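Type IV pilus secretin PilQ family protein (Vibrio cholerae, PDB 6W6M) probably forms the outer-membrane channel through which the type IVa competence pilus passes, serving natural DNA uptake as a fourteen-subunit secretin ring. Local coordinates at residues A460-K465 and V482-R487. Numbering follows the deposited sequence.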
loop_
_atom_site.group_PDB
_atom_site.type_symbol
_atom_site.label_atom_id
_atom_site.label_comp_id
_atom_site.label_asym_id
_atom_site.label_seq_id
_atom_site.Cartn_x
_atom_site.Cartn_y
_atom_site.Cartn_z
ATOM N N ALA A 460 26.522 -4.083 -27.688
ATOM C CA ALA A 460 27.429 -3.313 -28.525
ATOM C C ALA A 460 28.055 -4.318 -29.482
ATOM O O ALA A 460 29.097 -4.902 -29.187
ATOM C CB ALA A 460 28.457 -2.589 -27.689
ATOM N N VAL A 461 27.393 -4.540 -30.616
ATOM C CA VAL A 461 27.700 -5.640 -31.515
ATOM C C VAL A 461 27.778 -5.128 -32.946
ATOM O O VAL A 461 27.296 -4.050 -33.274
ATOM C CB VAL A 461 26.657 -6.778 -31.423
ATOM C CG1 VAL A 461 26.666 -7.407 -30.057
ATOM C CG2 VAL A 461 25.282 -6.260 -31.754
ATOM N N LEU A 462 28.461 -5.903 -33.791
ATOM C CA LEU A 462 28.318 -5.787 -35.265
ATOM C C LEU A 462 27.322 -6.847 -35.745
ATOM O O LEU A 462 27.667 -8.035 -35.703
ATOM C CB LEU A 462 29.694 -5.988 -35.906
ATOM C CG LEU A 462 29.689 -6.420 -37.370
ATOM C CD1 LEU A 462 29.488 -5.226 -38.288
ATOM C CD2 LEU A 462 30.978 -7.146 -37.720
ATOM N N SER A 463 26.127 -6.425 -36.167
ATOM C CA SER A 463 25.031 -7.359 -36.352
ATOM C C SER A 463 24.314 -7.164 -37.675
ATOM O O SER A 463 24.214 -6.050 -38.196
ATOM C CB SER A 463 24.016 -7.250 -35.227
ATOM O OG SER A 463 23.396 -5.986 -35.212
ATOM N N LEU A 464 23.795 -8.275 -38.191
ATOM C CA LEU A 464 22.915 -8.297 -39.348
ATOM C C LEU A 464 21.630 -9.028 -38.995
ATOM O O LEU A 464 21.667 -10.131 -38.452
ATOM C CB LEU A 464 23.588 -8.969 -40.539
ATOM C CG LEU A 464 22.761 -9.132 -41.813
ATOM C CD1 LEU A 464 22.368 -7.795 -42.389
ATOM C CD2 LEU A 464 23.519 -9.945 -42.827
ATOM N N LYS A 465 20.496 -8.411 -39.323
ATOM C CA LYS A 465 19.173 -8.947 -39.024
ATOM C C LYS A 465 18.310 -8.815 -40.266
ATOM O O LYS A 465 18.104 -7.696 -40.746
ATOM C CB LYS A 465 18.549 -8.177 -37.876
ATOM C CG LYS A 465 17.922 -9.012 -36.822
ATOM C CD LYS A 465 17.657 -8.171 -35.612
ATOM C CE LYS A 465 18.919 -7.467 -35.186
ATOM N NZ LYS A 465 20.037 -8.426 -34.979
ATOM N N VAL A 482 21.123 -3.342 -40.178
ATOM C CA VAL A 482 22.599 -3.585 -40.105
ATOM C C VAL A 482 23.229 -2.586 -39.125
ATOM O O VAL A 482 23.069 -1.377 -39.354
ATOM C CB VAL A 482 23.243 -3.447 -41.498
ATOM C CG1 VAL A 482 24.745 -3.667 -41.457
ATOM C CG2 VAL A 482 22.590 -4.357 -42.524
ATOM N N THR A 483 23.909 -3.058 -38.067
ATOM C CA THR A 483 24.497 -2.138 -37.099
ATOM C C THR A 483 25.957 -2.471 -36.844
ATOM O O THR A 483 26.407 -3.593 -37.066
ATOM C CB THR A 483 23.762 -2.133 -35.739
ATOM O OG1 THR A 483 24.276 -3.168 -34.899
ATOM C CG2 THR A 483 22.276 -2.327 -35.897
ATOM N N GLN A 484 26.678 -1.478 -36.327
ATOM C CA GLN A 484 28.066 -1.645 -35.907
ATOM C C GLN A 484 28.359 -0.719 -34.733
ATOM O O GLN A 484 28.742 0.429 -34.947
ATOM C CB GLN A 484 29.005 -1.347 -37.057
ATOM C CG GLN A 484 30.412 -1.742 -36.783
ATOM C CD GLN A 484 31.328 -1.381 -37.899
ATOM O OE1 GLN A 484 32.340 -2.028 -38.108
ATOM N NE2 GLN A 484 30.984 -0.341 -38.630
ATOM N N ASP A 485 28.229 -1.213 -33.508
ATOM C CA ASP A 485 28.431 -0.418 -32.302
ATOM C C ASP A 485 29.686 -0.864 -31.563
ATOM O O ASP A 485 30.183 -1.970 -31.744
ATOM C CB ASP A 485 27.232 -0.516 -31.366
ATOM C CG ASP A 485 25.922 -0.409 -32.086
ATOM O OD1 ASP A 485 25.824 0.364 -33.055
ATOM O OD2 ASP A 485 24.975 -1.109 -31.683
ATOM N N ARG A 486 30.171 0.021 -30.700
ATOM C CA ARG A 486 31.356 -0.224 -29.895
ATOM C C ARG A 486 31.160 0.346 -28.504
ATOM O O ARG A 486 30.197 1.053 -28.241
ATOM C CB ARG A 486 32.566 0.462 -30.517
ATOM C CG ARG A 486 33.031 -0.112 -31.839
ATOM C CD ARG A 486 34.124 0.766 -32.423
ATOM N NE ARG A 486 33.620 2.098 -32.742
ATOM C CZ ARG A 486 34.353 3.074 -33.266
ATOM N NH1 ARG A 486 35.638 2.875 -33.529
ATOM N NH2 ARG A 486 33.802 4.252 -33.523
ATOM N N ARG A 487 32.092 0.038 -27.615
ATOM C CA ARG A 487 32.050 0.539 -26.250
ATOM C C ARG A 487 32.816 1.850 -26.213
ATOM O O ARG A 487 33.935 1.929 -26.723
ATOM C CB ARG A 487 32.652 -0.482 -25.287
ATOM C CG ARG A 487 32.930 0.041 -23.918
ATOM C CD ARG A 487 33.899 -0.840 -23.195
ATOM N NE ARG A 487 34.162 -0.345 -21.853
ATOM C CZ ARG A 487 35.026 -0.892 -21.012
ATOM N NH1 ARG A 487 35.716 -1.956 -21.376
ATOM N NH2 ARG A 487 35.204 -0.370 -19.812
#
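The peptide carbonyl of Ser-463 receives Thr-483 N in its plane, whereas that of Val-461 has Asp-485 N 43° out of its plane. Val-482 CA also approaches Ser-463 O, a CA-H...O contact of 3.5 Å. The return bond, Ser-463 N to Thr-483 O at 3.0 Å, completes the hydrogen-bonded pair Ser-463/Thr-483. These bonds join antiparallel strands 456-471 and 475-493, a β-hairpin whose second strand loses regularity at Asp-485. There the Val-461 carbonyl still holds the chain, with Asp-485 N 3.0 Å from Val-461 O, and beyond it Ala-460 CB rests 4.1 Å from Arg-486 C. Further along, Arg-487 carries a salt bridge to Glu-489 of the second subunit.

On one face, Ser-463 OG and Thr-483 OG1 meet in a hydrogen bond of 3.0 Å. Each hydroxyl lies between its own backbone N and carbonyl carbon (Ser-463 chi1 64°), bringing the two oxygens together across the pair. The other face carries Leu-462, Leu-464, Val-482 and Gln-484. Leu-464 and Val-482 run side by side, CD1 to CG2 at 3.4 Å; likewise Leu-462 CD1 lies 3.9 Å from the aliphatic CG of Gln-484. Beyond CG the glutamine extends, and its amide makes a weak hydrogen bond to Gln-504.

This mainly apolar face, with Leu-464 on Leu-426 and Val-482 on Ile-327, turns toward strands 404-429 and 320-347, consistent with the double-walled secretin barrel, in which an inner gate sheet lies against the outer wall. On the opposite face, the buried Ser-463 hydroxyl and that of Thr-483 satisfy one another across the strands.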